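Isomerase/lactonizing enzyme (Agrobacterium tumefaciens, PDB 1RVK) is of unknown function but, as a magnesium-binding member of the enolase superfamily, probably abstracts a proton next to a substrate carboxylate to form an enolate intermediate. Local coordinates at residues I3-V8 and T39-D44; R9-T14 and T374-N379; P54-P59 and D98-V103; G167-T172 and W327-L332; L219-E224 and D248-P253. All blocks are in the same frame, centred on the assembly; numbering follows the deposited sequence.

Contact 1. Residues I3-V8 and T39-D44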
# COMPACT_ATOMS: atom_id res chain seq x y z
N ILE A 3 -24.26 -0.07 -15.51
CA ILE A 3 -23.36 -1.22 -15.50
C ILE A 3 -24.08 -2.45 -16.05
O ILE A 3 -25.17 -2.81 -15.59
CB ILE A 3 -22.88 -1.52 -14.07
CG1 ILE A 3 -22.05 -0.34 -13.55
CG2 ILE A 3 -22.06 -2.82 -14.05
CD1 ILE A 3 -21.64 -0.46 -12.09
N THR A 4 -23.46 -3.11 -17.03
CA THR A 4 -24.06 -4.29 -17.63
C THR A 4 -23.28 -5.57 -17.35
O THR A 4 -23.85 -6.67 -17.40
CB THR A 4 -24.20 -4.14 -19.16
OG1 THR A 4 -22.91 -3.87 -19.74
CG2 THR A 4 -25.16 -3.01 -19.50
N ASP A 5 -21.99 -5.45 -17.04
CA ASP A 5 -21.17 -6.63 -16.78
C ASP A 5 -20.08 -6.41 -15.73
O ASP A 5 -19.53 -5.32 -15.61
CB ASP A 5 -20.48 -7.09 -18.07
CG ASP A 5 -21.46 -7.38 -19.19
OD1 ASP A 5 -22.08 -8.47 -19.17
OD2 ASP A 5 -21.61 -6.52 -20.08
N VAL A 6 -19.78 -7.48 -14.99
CA VAL A 6 -18.72 -7.49 -13.99
C VAL A 6 -17.99 -8.79 -14.30
O VAL A 6 -18.55 -9.87 -14.15
CB VAL A 6 -19.25 -7.54 -12.55
CG1 VAL A 6 -18.09 -7.59 -11.57
CG2 VAL A 6 -20.11 -6.31 -12.27
N GLU A 7 -16.74 -8.69 -14.75
CA GLU A 7 -15.98 -9.87 -15.12
C GLU A 7 -14.61 -9.96 -14.47
O GLU A 7 -13.98 -8.95 -14.19
CB GLU A 7 -15.81 -9.91 -16.64
CG GLU A 7 -17.08 -9.53 -17.40
CD GLU A 7 -16.84 -9.37 -18.89
OE1 GLU A 7 -15.79 -8.82 -19.28
OE2 GLU A 7 -17.72 -9.78 -19.68
N VAL A 8 -14.17 -11.19 -14.23
CA VAL A 8 -12.87 -11.44 -13.64
C VAL A 8 -12.06 -12.31 -14.58
O VAL A 8 -12.53 -13.35 -15.05
CB VAL A 8 -12.99 -12.16 -12.28
CG1 VAL A 8 -11.61 -12.52 -11.74
CG2 VAL A 8 -13.73 -11.28 -11.28
N THR A 39 -13.02 -6.36 -14.23
CA THR A 39 -13.47 -5.40 -15.23
C THR A 39 -14.96 -5.09 -15.04
O THR A 39 -15.78 -6.00 -14.89
CB THR A 39 -13.27 -5.92 -16.67
OG1 THR A 39 -11.87 -6.01 -16.97
CG2 THR A 39 -13.93 -4.98 -17.68
N VAL A 40 -15.30 -3.81 -15.04
CA VAL A 40 -16.69 -3.37 -14.93
C VAL A 40 -17.03 -2.69 -16.25
O VAL A 40 -16.31 -1.80 -16.70
CB VAL A 40 -16.86 -2.36 -13.77
CG1 VAL A 40 -18.32 -1.90 -13.70
CG2 VAL A 40 -16.43 -2.99 -12.46
N ARG A 41 -18.12 -3.12 -16.89
CA ARG A 41 -18.51 -2.56 -18.17
C ARG A 41 -19.92 -1.97 -18.14
O ARG A 41 -20.80 -2.48 -17.45
CB ARG A 41 -18.44 -3.64 -19.27
CG ARG A 41 -18.79 -3.13 -20.67
CD ARG A 41 -18.78 -4.26 -21.70
NE ARG A 41 -17.51 -4.98 -21.72
CZ ARG A 41 -17.31 -6.17 -21.17
NH1 ARG A 41 -18.31 -6.80 -20.56
NH2 ARG A 41 -16.12 -6.74 -21.22
N THR A 42 -20.12 -0.89 -18.90
CA THR A 42 -21.42 -0.23 -18.97
C THR A 42 -22.10 -0.47 -20.32
O THR A 42 -21.50 -1.04 -21.23
CB THR A 42 -21.27 1.29 -18.73
OG1 THR A 42 -20.28 1.82 -19.63
CG2 THR A 42 -20.85 1.57 -17.30
N GLU A 43 -23.34 -0.02 -20.44
CA GLU A 43 -24.13 -0.19 -21.66
C GLU A 43 -23.41 0.26 -22.93
O GLU A 43 -23.48 -0.41 -23.96
CB GLU A 43 -25.44 0.60 -21.56
CG GLU A 43 -26.29 0.27 -20.36
CD GLU A 43 -27.47 1.22 -20.21
OE1 GLU A 43 -27.24 2.45 -20.10
OE2 GLU A 43 -28.62 0.73 -20.22
N ASP A 44 -22.73 1.40 -22.85
CA ASP A 44 -22.02 1.94 -24.01
C ASP A 44 -20.69 1.27 -24.31
O ASP A 44 -19.97 1.69 -25.22
CB ASP A 44 -21.81 3.45 -23.83
CG ASP A 44 -20.92 3.78 -22.65
OD1 ASP A 44 -20.66 4.98 -22.43
OD2 ASP A 44 -20.48 2.85 -21.95
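R41 meets T4, D5 and E7 of strand 3-8 through its backbone and the end of its side chain. In the antiparallel pairing, R41 O accepts from T4 N and, at 3.2 Å, from D5 N, so two residues stand opposite one: a classic beta bulge, which shifts the register by one between I3 and D5. Beyond it the bonding is regular, with R41 N giving to D5 O and E7 and T39 exchanging two bonds. The charges gather on the face of D5, E7 and R41. The guanidinium grips E7 end-on, NH2 to OE1 at 2.9 Å and NH1 to OE2 at 3.2 Å, yet the E7 carboxylate is turned 72° from the R41 guanidinium plane, so both oxygens are met from above. NH1 also makes a weak 3.3 Å bond to D5 OD2, and R41 NE pairs with E47. Beta-branched V6 and V40, suited to a strand, share the opposite face; I3, turned away, still touches V40, CG2 to CG1 at 3.9 Å. Helix 98-116 packs on V40 through A107, L108 and L111, while helix 59-70 lies against V6.

Contact 2. Residues R9-T14 and T374-N379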
# COMPACT_ATOMS: atom_id res chain seq x y z
N ARG A 9 -10.83 -11.88 -14.86
CA ARG A 9 -9.94 -12.62 -15.74
C ARG A 9 -8.68 -12.93 -14.95
O ARG A 9 -7.97 -12.03 -14.51
CB ARG A 9 -9.59 -11.79 -16.98
CG ARG A 9 -10.77 -11.54 -17.91
CD ARG A 9 -10.37 -10.65 -19.08
NE ARG A 9 -11.43 -10.59 -20.09
CZ ARG A 9 -12.62 -10.04 -19.89
NH1 ARG A 9 -12.93 -9.50 -18.72
NH2 ARG A 9 -13.52 -10.04 -20.87
N VAL A 10 -8.42 -14.22 -14.76
CA VAL A 10 -7.23 -14.65 -14.03
C VAL A 10 -6.17 -15.04 -15.05
O VAL A 10 -6.44 -15.76 -16.01
CB VAL A 10 -7.55 -15.86 -13.12
CG1 VAL A 10 -6.32 -16.23 -12.30
CG2 VAL A 10 -8.71 -15.52 -12.20
N PHE A 11 -4.95 -14.56 -14.83
CA PHE A 11 -3.84 -14.86 -15.72
C PHE A 11 -2.57 -15.09 -14.92
O PHE A 11 -2.55 -14.84 -13.71
CB PHE A 11 -3.63 -13.70 -16.70
CG PHE A 11 -3.28 -12.40 -16.03
CD1 PHE A 11 -4.28 -11.62 -15.45
CD2 PHE A 11 -1.96 -11.97 -15.96
CE1 PHE A 11 -3.96 -10.42 -14.81
CE2 PHE A 11 -1.63 -10.78 -15.33
CZ PHE A 11 -2.63 -10.00 -14.75
N ARG A 12 -1.52 -15.55 -15.59
CA ARG A 12 -0.25 -15.81 -14.93
C ARG A 12 0.77 -14.72 -15.21
O ARG A 12 1.01 -14.37 -16.37
CB ARG A 12 0.33 -17.15 -15.40
CG ARG A 12 -0.68 -18.29 -15.52
CD ARG A 12 -0.13 -19.41 -16.40
NE ARG A 12 -1.18 -20.31 -16.88
CZ ARG A 12 -1.86 -21.14 -16.10
NH1 ARG A 12 -1.60 -21.20 -14.80
NH2 ARG A 12 -2.80 -21.92 -16.61
N THR A 13 1.37 -14.18 -14.15
CA THR A 13 2.40 -13.17 -14.29
C THR A 13 3.72 -13.81 -13.85
O THR A 13 3.74 -14.61 -12.91
CB THR A 13 2.11 -11.92 -13.41
OG1 THR A 13 3.15 -10.95 -13.58
CG2 THR A 13 2.03 -12.31 -11.94
N THR A 14 4.81 -13.48 -14.53
CA THR A 14 6.12 -14.04 -14.20
C THR A 14 6.83 -13.06 -13.28
O THR A 14 7.03 -11.90 -13.63
CB THR A 14 6.96 -14.25 -15.46
OG1 THR A 14 6.28 -15.18 -16.32
CG2 THR A 14 8.33 -14.81 -15.10
N THR A 374 -3.24 -7.97 -24.40
CA THR A 374 -2.80 -9.09 -25.22
C THR A 374 -2.02 -10.10 -24.38
O THR A 374 -2.22 -11.30 -24.52
CB THR A 374 -1.90 -8.60 -26.38
OG1 THR A 374 -2.66 -7.73 -27.22
CG2 THR A 374 -1.41 -9.78 -27.20
N PHE A 375 -1.15 -9.60 -23.51
CA PHE A 375 -0.37 -10.48 -22.64
C PHE A 375 -1.30 -11.27 -21.72
O PHE A 375 -1.14 -12.47 -21.53
CB PHE A 375 0.63 -9.68 -21.81
CG PHE A 375 1.36 -10.50 -20.78
CD1 PHE A 375 0.78 -10.75 -19.54
CD2 PHE A 375 2.61 -11.05 -21.06
CE1 PHE A 375 1.43 -11.54 -18.59
CE2 PHE A 375 3.27 -11.84 -20.12
CZ PHE A 375 2.68 -12.09 -18.88
N ILE A 376 -2.28 -10.57 -21.15
CA ILE A 376 -3.22 -11.21 -20.24
C ILE A 376 -4.00 -12.30 -20.97
O ILE A 376 -4.21 -13.39 -20.44
CB ILE A 376 -4.18 -10.17 -19.64
CG1 ILE A 376 -3.39 -9.23 -18.73
CG2 ILE A 376 -5.28 -10.87 -18.86
CD1 ILE A 376 -4.18 -8.05 -18.20
N ASP A 377 -4.41 -12.01 -22.20
CA ASP A 377 -5.16 -12.99 -22.97
C ASP A 377 -4.30 -14.21 -23.31
O ASP A 377 -4.79 -15.34 -23.33
CB ASP A 377 -5.68 -12.35 -24.26
CG ASP A 377 -6.56 -13.29 -25.05
OD1 ASP A 377 -7.57 -13.77 -24.49
OD2 ASP A 377 -6.25 -13.55 -26.23
N ASN A 378 -3.02 -13.99 -23.56
CA ASN A 378 -2.10 -15.07 -23.90
C ASN A 378 -1.64 -15.89 -22.70
O ASN A 378 -1.01 -16.94 -22.86
CB ASN A 378 -0.87 -14.51 -24.62
CG ASN A 378 -1.17 -14.07 -26.03
OD1 ASN A 378 -0.40 -13.32 -26.65
ND2 ASN A 378 -2.29 -14.54 -26.57
N ASN A 379 -1.95 -15.42 -21.50
CA ASN A 379 -1.53 -16.11 -20.29
C ASN A 379 -2.68 -16.40 -19.32
O ASN A 379 -2.48 -16.50 -18.11
CB ASN A 379 -0.45 -15.28 -19.59
CG ASN A 379 0.85 -15.24 -20.38
OD1 ASN A 379 1.67 -16.15 -20.28
ND2 ASN A 379 1.03 -14.19 -21.18
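F11 and R12 meet the end of the C-terminal helix, whose axis runs at 97° to the strand, and R12 N donates a 2.9 Å hydrogen bond to N379 O just past the helix. Between the side chains, I376 lies over one face of the F11 ring: its CG1 stands 3.9 Å from the F11 ring centroid, almost exactly on the normal, a CH-pi contact. I376 CG2 lies nearer the CG-CD1 side of the ring, 3.6 Å from F11 CD1. CB of F11 points toward the helix, and chi1 (61°) sets CG between the backbone N and the carbonyl carbon. F375 brings CE1 to 3.6 Å from R12 O. N379 folds back over the F375 ring, ND2 3.3 Å above its plane and over its centre, while the same ND2 donates to F375 O at 2.8 Å. An asparagine suits this turn because its amide can reach back to that carbonyl. The chemistry thus divides: apolar packing centres on the buried F11 and I376, and the R12-N379 bond, with those of V10 to R380 and V381 beyond, ties the chain end to the strand.

Contact 3. Residues P54-P59 and D98-V103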
# COMPACT_ATOMS: atom_id res chain seq x y z
N PRO A 54 -6.48 -13.48 -6.94
CA PRO A 54 -7.62 -14.31 -7.35
C PRO A 54 -8.69 -14.59 -6.29
O PRO A 54 -9.88 -14.44 -6.56
CB PRO A 54 -6.94 -15.59 -7.83
CG PRO A 54 -5.66 -15.08 -8.42
CD PRO A 54 -5.21 -14.08 -7.37
N GLU A 55 -8.27 -14.99 -5.09
CA GLU A 55 -9.22 -15.31 -4.02
C GLU A 55 -10.13 -14.16 -3.61
O GLU A 55 -11.26 -14.38 -3.16
CB GLU A 55 -8.47 -15.82 -2.78
CG GLU A 55 -7.84 -17.19 -2.95
CD GLU A 55 -8.87 -18.29 -3.16
OE1 GLU A 55 -8.66 -19.13 -4.06
OE2 GLU A 55 -9.87 -18.32 -2.42
N ILE A 56 -9.65 -12.94 -3.78
CA ILE A 56 -10.41 -11.75 -3.41
C ILE A 56 -11.60 -11.48 -4.33
O ILE A 56 -12.59 -10.87 -3.92
CB ILE A 56 -9.46 -10.53 -3.35
CG1 ILE A 56 -8.46 -10.75 -2.21
CG2 ILE A 56 -10.25 -9.24 -3.14
CD1 ILE A 56 -7.25 -9.83 -2.25
N VAL A 57 -11.51 -11.94 -5.58
CA VAL A 57 -12.58 -11.75 -6.55
C VAL A 57 -13.01 -13.09 -7.14
O VAL A 57 -13.38 -13.17 -8.31
CB VAL A 57 -12.14 -10.82 -7.70
CG1 VAL A 57 -11.94 -9.40 -7.18
CG2 VAL A 57 -10.85 -11.34 -8.33
N ARG A 58 -12.97 -14.14 -6.32
CA ARG A 58 -13.37 -15.46 -6.79
C ARG A 58 -14.88 -15.48 -7.03
O ARG A 58 -15.61 -14.60 -6.56
CB ARG A 58 -12.96 -16.53 -5.76
CG ARG A 58 -13.62 -16.44 -4.39
CD ARG A 58 -13.05 -17.50 -3.46
NE ARG A 58 -13.80 -17.64 -2.22
CZ ARG A 58 -13.78 -16.77 -1.21
NH1 ARG A 58 -13.03 -15.68 -1.28
NH2 ARG A 58 -14.51 -17.00 -0.12
N PRO A 59 -15.37 -16.46 -7.79
CA PRO A 59 -16.80 -16.57 -8.09
C PRO A 59 -17.76 -16.39 -6.92
O PRO A 59 -18.77 -15.69 -7.04
CB PRO A 59 -16.91 -17.94 -8.74
CG PRO A 59 -15.61 -18.03 -9.50
CD PRO A 59 -14.62 -17.54 -8.46
N ASP A 98 -12.60 -6.12 3.06
CA ASP A 98 -12.26 -4.76 2.65
C ASP A 98 -11.46 -4.84 1.35
O ASP A 98 -11.51 -3.93 0.53
CB ASP A 98 -11.40 -4.06 3.72
CG ASP A 98 -12.16 -3.79 5.00
OD1 ASP A 98 -13.41 -3.78 4.98
OD2 ASP A 98 -11.50 -3.57 6.04
N ARG A 99 -10.73 -5.94 1.18
CA ARG A 99 -9.95 -6.13 -0.04
C ARG A 99 -10.87 -6.22 -1.26
O ARG A 99 -10.55 -5.68 -2.32
CB ARG A 99 -9.09 -7.40 0.05
CG ARG A 99 -7.85 -7.25 0.93
CD ARG A 99 -6.93 -6.15 0.41
NE ARG A 99 -6.27 -6.50 -0.85
CZ ARG A 99 -5.24 -7.32 -0.96
NH1 ARG A 99 -4.71 -7.58 -2.15
NH2 ARG A 99 -4.72 -7.89 0.12
N THR A 100 -12.01 -6.89 -1.11
CA THR A 100 -12.95 -6.99 -2.23
C THR A 100 -13.55 -5.60 -2.51
O THR A 100 -13.71 -5.20 -3.66
CB THR A 100 -14.09 -7.99 -1.94
OG1 THR A 100 -13.54 -9.31 -1.81
CG2 THR A 100 -15.11 -7.99 -3.08
N LEU A 101 -13.89 -4.88 -1.44
CA LEU A 101 -14.44 -3.54 -1.60
C LEU A 101 -13.45 -2.64 -2.33
O LEU A 101 -13.85 -1.83 -3.18
CB LEU A 101 -14.74 -2.94 -0.22
CG LEU A 101 -16.08 -3.22 0.48
CD1 LEU A 101 -17.14 -2.37 -0.16
CD2 LEU A 101 -16.42 -4.70 0.41
N ALA A 102 -12.17 -2.77 -2.01
CA ALA A 102 -11.14 -1.94 -2.62
C ALA A 102 -11.02 -2.13 -4.13
O ALA A 102 -10.93 -1.14 -4.87
CB ALA A 102 -9.79 -2.21 -1.96
N VAL A 103 -11.01 -3.37 -4.59
CA VAL A 103 -10.86 -3.64 -6.01
C VAL A 103 -12.07 -3.14 -6.80
O VAL A 103 -11.93 -2.58 -7.88
CB VAL A 103 -10.66 -5.14 -6.29
CG1 VAL A 103 -10.21 -5.34 -7.74
CG2 VAL A 103 -9.64 -5.71 -5.34
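I56 is the residue of the 54-59 segment that carries the contact with the 98-103 segment of helix 98-116, and it does so with both branches and its carbonyl. The segment opens at P54 in a short 3-10 turn, closed by a bond from V57 N to P54 O, a position where the fixed phi of proline fits. E55 then lends its carbonyl O to R58 NH1, in the plane of the guanidinium, which ties the turn to the residue that follows it. At I56 the CB points toward the helix. The I56 CD1 rests over one face of the R99 guanidinium, 3.3 Å above the plane and offset toward the rim, with NH1 the nearest atom at 3.4 Å. R99 bends at chi2 and chi3 (-59° and -70°), which fold CD and NE back; CB and CG lie against the same methyl. I56 CG2 slips past T100 and reaches 4.2 Å from V103 CG2. T100 OG1 donates to I56 O at 2.8 Å, in the carbonyl plane and on a lone pair, so a threonine hydroxyl gives the carbonyl at the end of the 3-10 turn a hydrogen-bond partner. V57 follows with a looser touch, CG1 to V103 CG1 at 4.4 Å, and R58 stands at the N-cap of helix 59-70. That helix meets T100 through V61 and V66, while T52 and S50 of strand 47-52 lie against V103.

Contact 4. Residues G167-T172 and W327-L332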
# COMPACT_ATOMS: atom_id res chain seq x y z
N GLY A 167 14.04 9.59 0.90
CA GLY A 167 13.61 8.94 2.13
C GLY A 167 13.74 7.44 1.96
O GLY A 167 13.66 6.94 0.84
N ILE A 168 13.96 6.72 3.05
CA ILE A 168 14.12 5.27 3.01
C ILE A 168 13.46 4.64 4.22
O ILE A 168 13.68 5.09 5.35
CB ILE A 168 15.61 4.87 3.03
CG1 ILE A 168 16.32 5.44 1.80
CG2 ILE A 168 15.76 3.35 3.08
CD1 ILE A 168 17.83 5.30 1.85
N LYS A 169 12.65 3.60 4.01
CA LYS A 169 12.01 2.92 5.13
C LYS A 169 12.46 1.47 5.19
O LYS A 169 12.43 0.75 4.19
CB LYS A 169 10.49 2.95 5.02
CG LYS A 169 9.81 2.40 6.28
CD LYS A 169 8.29 2.60 6.28
CE LYS A 169 7.58 1.58 5.40
NZ LYS A 169 6.11 1.86 5.32
N LEU A 170 12.89 1.03 6.37
CA LEU A 170 13.32 -0.35 6.52
C LEU A 170 12.21 -1.20 7.09
O LEU A 170 11.48 -0.76 7.98
CB LEU A 170 14.50 -0.46 7.49
CG LEU A 170 15.84 0.26 7.31
CD1 LEU A 170 16.80 -0.27 8.36
CD2 LEU A 170 16.40 0.01 5.92
N HIS A 171 12.06 -2.41 6.55
CA HIS A 171 11.13 -3.39 7.10
C HIS A 171 12.21 -4.35 7.60
O HIS A 171 13.01 -4.83 6.79
CB HIS A 171 10.28 -4.08 6.03
CG HIS A 171 9.11 -3.27 5.56
ND1 HIS A 171 9.21 -2.34 4.55
CD2 HIS A 171 7.82 -3.25 5.95
CE1 HIS A 171 8.03 -1.78 4.34
NE2 HIS A 171 7.17 -2.32 5.18
N THR A 172 12.26 -4.62 8.90
CA THR A 172 13.30 -5.50 9.41
C THR A 172 12.91 -6.98 9.45
O THR A 172 11.92 -7.39 8.85
CB THR A 172 13.80 -5.01 10.78
OG1 THR A 172 12.69 -4.56 11.58
CG2 THR A 172 14.76 -3.84 10.58
N TRP A 327 4.71 11.40 1.55
CA TRP A 327 5.23 10.53 0.50
C TRP A 327 4.29 9.58 -0.21
O TRP A 327 3.15 9.37 0.19
CB TRP A 327 6.32 9.60 1.05
CG TRP A 327 7.24 10.12 2.08
CD1 TRP A 327 7.04 10.14 3.43
CD2 TRP A 327 8.59 10.55 1.87
NE1 TRP A 327 8.19 10.55 4.08
CE2 TRP A 327 9.15 10.81 3.13
CE3 TRP A 327 9.37 10.74 0.72
CZ2 TRP A 327 10.47 11.25 3.29
CZ3 TRP A 327 10.68 11.18 0.87
CH2 TRP A 327 11.22 11.43 2.15
N TYR A 328 4.85 8.97 -1.25
CA TYR A 328 4.21 7.90 -2.00
C TYR A 328 5.18 6.78 -1.62
O TYR A 328 6.40 6.99 -1.62
CB TYR A 328 4.27 8.13 -3.51
CG TYR A 328 4.08 6.86 -4.32
CD1 TYR A 328 5.14 6.28 -5.00
CD2 TYR A 328 2.82 6.25 -4.41
CE1 TYR A 328 4.97 5.13 -5.76
CE2 TYR A 328 2.64 5.09 -5.17
CZ TYR A 328 3.72 4.54 -5.84
OH TYR A 328 3.55 3.41 -6.62
N GLU A 329 4.65 5.62 -1.27
CA GLU A 329 5.48 4.49 -0.87
C GLU A 329 5.85 3.67 -2.10
O GLU A 329 5.00 3.01 -2.69
CB GLU A 329 4.74 3.62 0.14
CG GLU A 329 5.57 2.47 0.68
CD GLU A 329 4.92 1.76 1.85
OE1 GLU A 329 5.57 0.86 2.41
OE2 GLU A 329 3.77 2.11 2.21
N ARG A 330 7.13 3.71 -2.48
CA ARG A 330 7.60 2.98 -3.66
C ARG A 330 8.35 1.72 -3.25
O ARG A 330 9.44 1.80 -2.66
CB ARG A 330 8.49 3.89 -4.50
CG ARG A 330 8.59 3.52 -5.98
CD ARG A 330 9.13 4.69 -6.80
NE ARG A 330 9.03 4.47 -8.24
CZ ARG A 330 9.99 3.96 -9.01
NH1 ARG A 330 11.16 3.61 -8.48
NH2 ARG A 330 9.78 3.79 -10.31
N GLY A 331 7.77 0.57 -3.55
CA GLY A 331 8.39 -0.69 -3.20
C GLY A 331 7.36 -1.81 -3.24
O GLY A 331 6.30 -1.64 -3.85
N LEU A 332 7.64 -2.93 -2.58
CA LEU A 332 8.86 -3.14 -1.81
C LEU A 332 10.10 -3.37 -2.67
O LEU A 332 10.03 -3.96 -3.75
CB LEU A 332 8.67 -4.30 -0.84
CG LEU A 332 7.52 -4.08 0.15
CD1 LEU A 332 7.35 -5.30 1.04
CD2 LEU A 332 7.81 -2.85 0.99
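K169 and E329 join the two strands by a salt bridge, NZ to OE1 at 3.1 Å, the nitrogen meeting the oxygen from above the carboxylate plane. E329 reaches across fully extended, while K169 bends at chi3 (78°), which places CE. Neither charge depends on this pair alone: K169 NZ also bonds E232 and Y134, and E329 is held by S136, R280 and G310 N, so a buried carboxylate is well supplied with donors. One end is buried and close-packed, W327 CH2 lying 3.5 Å from G167 CA; a glycine suits this place, since a CB there would run into the indole. At the other end L332 is partly exposed, though its CD2 still touches H171 CE1 at 3.5 Å. The imidazole is nearly coplanar with the E329 carboxylate, and its ND1 bonds I137 O. The axes stay 9.1 Å apart because strand 130-137 runs between them, as in the modified TIM barrel of the enolase superfamily, where magnesium sits at the C-terminal ends of the strands, here bound by D206, E232 and E258, with the H171 side chain about 4 Å away.

Contact 5. Residues L219-E224 and D248-P253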
# COMPACT_ATOMS: atom_id res chain seq x y z
N LEU A 219 12.83 -0.64 21.30
CA LEU A 219 13.10 -0.34 19.90
C LEU A 219 12.98 1.16 19.67
O LEU A 219 13.88 1.79 19.11
CB LEU A 219 12.12 -1.11 19.01
CG LEU A 219 12.21 -0.99 17.48
CD1 LEU A 219 11.70 0.36 17.04
CD2 LEU A 219 13.65 -1.20 17.03
N GLY A 220 11.86 1.74 20.10
CA GLY A 220 11.65 3.17 19.91
C GLY A 220 12.72 4.03 20.57
O GLY A 220 13.16 5.02 20.00
N ARG A 221 13.13 3.65 21.77
CA ARG A 221 14.15 4.39 22.50
C ARG A 221 15.48 4.38 21.75
O ARG A 221 16.20 5.37 21.73
CB ARG A 221 14.35 3.80 23.89
CG ARG A 221 13.21 4.11 24.85
CD ARG A 221 13.51 3.62 26.25
NE ARG A 221 12.57 4.16 27.23
CZ ARG A 221 12.46 5.45 27.53
NH1 ARG A 221 13.24 6.34 26.93
NH2 ARG A 221 11.57 5.86 28.42
N GLY A 222 15.79 3.25 21.12
CA GLY A 222 17.02 3.14 20.37
C GLY A 222 17.00 4.00 19.12
O GLY A 222 18.03 4.48 18.67
N LEU A 223 15.81 4.19 18.56
CA LEU A 223 15.64 4.99 17.36
C LEU A 223 15.91 6.47 17.61
O LEU A 223 16.32 7.20 16.71
CB LEU A 223 14.23 4.83 16.80
CG LEU A 223 13.92 3.64 15.89
CD1 LEU A 223 14.61 2.39 16.39
CD2 LEU A 223 12.42 3.44 15.82
N GLU A 224 15.69 6.91 18.85
CA GLU A 224 15.89 8.30 19.23
C GLU A 224 17.25 8.86 18.82
O GLU A 224 17.33 9.92 18.20
CB GLU A 224 15.70 8.47 20.74
CG GLU A 224 14.51 9.34 21.13
CD GLU A 224 14.68 10.79 20.69
OE1 GLU A 224 14.87 11.03 19.48
OE2 GLU A 224 14.61 11.69 21.55
N ASP A 248 2.81 7.97 24.14
CA ASP A 248 3.09 8.82 25.29
C ASP A 248 4.49 8.60 25.86
O ASP A 248 5.03 9.48 26.53
CB ASP A 248 2.04 8.59 26.38
CG ASP A 248 0.70 9.24 26.04
OD1 ASP A 248 -0.27 9.02 26.79
OD2 ASP A 248 0.64 9.98 25.04
N ASN A 249 5.08 7.44 25.57
CA ASN A 249 6.41 7.13 26.08
C ASN A 249 7.57 7.30 25.10
O ASN A 249 8.73 7.17 25.50
CB ASN A 249 6.43 5.70 26.64
CG ASN A 249 5.70 5.58 27.96
OD1 ASN A 249 4.48 5.46 28.01
ND2 ASN A 249 6.46 5.63 29.05
N LEU A 250 7.27 7.58 23.84
CA LEU A 250 8.33 7.76 22.85
C LEU A 250 8.38 9.19 22.33
O LEU A 250 7.36 9.86 22.28
CB LEU A 250 8.13 6.83 21.65
CG LEU A 250 8.30 5.32 21.80
CD1 LEU A 250 8.24 4.67 20.42
CD2 LEU A 250 9.64 5.01 22.46
N ASP A 251 9.56 9.63 21.93
CA ASP A 251 9.71 10.96 21.36
C ASP A 251 9.48 10.86 19.85
O ASP A 251 8.87 11.75 19.25
CB ASP A 251 11.12 11.51 21.63
CG ASP A 251 11.27 12.07 23.04
OD1 ASP A 251 12.40 12.45 23.41
OD2 ASP A 251 10.25 12.14 23.77
N ILE A 252 9.96 9.78 19.25
CA ILE A 252 9.80 9.56 17.81
C ILE A 252 8.33 9.40 17.44
O ILE A 252 7.57 8.73 18.15
CB ILE A 252 10.60 8.31 17.33
CG1 ILE A 252 10.47 8.16 15.81
CG2 ILE A 252 10.08 7.05 18.03
CD1 ILE A 252 11.37 7.08 15.22
N PRO A 253 7.90 10.02 16.34
CA PRO A 253 6.50 9.91 15.92
C PRO A 253 6.08 8.48 15.61
O PRO A 253 6.84 7.70 15.02
CB PRO A 253 6.45 10.80 14.67
CG PRO A 253 7.47 11.86 14.98
CD PRO A 253 8.61 11.04 15.54
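L250 lies with its two methyls against the backbone of G220, CD2 at 3.7 Å and CD1 at 3.8 Å from G220 CA. With no side chain on G220, the leucine can press directly on the helix; a CB would collide with CD1. L250 CD2 also reaches R221 N at 3.8 Å. Further along the helix, L223 and I252 meet aslant, CD2 of the leucine 3.8 Å from CD1 of the isoleucine. In I252, chi1 sets CG1 anti to the backbone N and chi2 (172°) extends CD1 onto L223, while CG2 sits 4.2 Å from G220 O. In the outer helical layer of the TIM-barrel-like domain, helix 213-224 packs beside the end of helix 240-249 and the loop leading into strand 254-256, with I231 of strand 230-232 touching both L223 and I252. Near the solvent-exposed side the carboxylates of E224 and D251 come together, their planes 72° apart. E224 OE2 lies 3.0 Å from D251 OD1, two acceptors without a hydrogen bond between them, a closeness that would tend to favour a shared proton or a nearby cation.

Overall arrangement
Contacts 1 and 2 share strand 3-15, the first pairing it with strand 30-42 and the second setting the C-terminal helix against its later half, so the end of the chain returns to its beginning. Contact 3 is more buried and adjoins both, through V8 with V57 and V10 with P54. Contact 4 is buried in the barrel, its centre about 10 Å from the chain centre; contact 5, about 19 Å from it centre to centre, lies in the outer helical layer, partly exposed. The chemistry follows place: charges line a sheet surface in contact 1 but face inward near the metal in contact 4. Contacts 2 and 5 rest largely on apolar side chains, with a carboxylate pair in 5; contact 3 adds a guanidinium face and a hydroxyl bond.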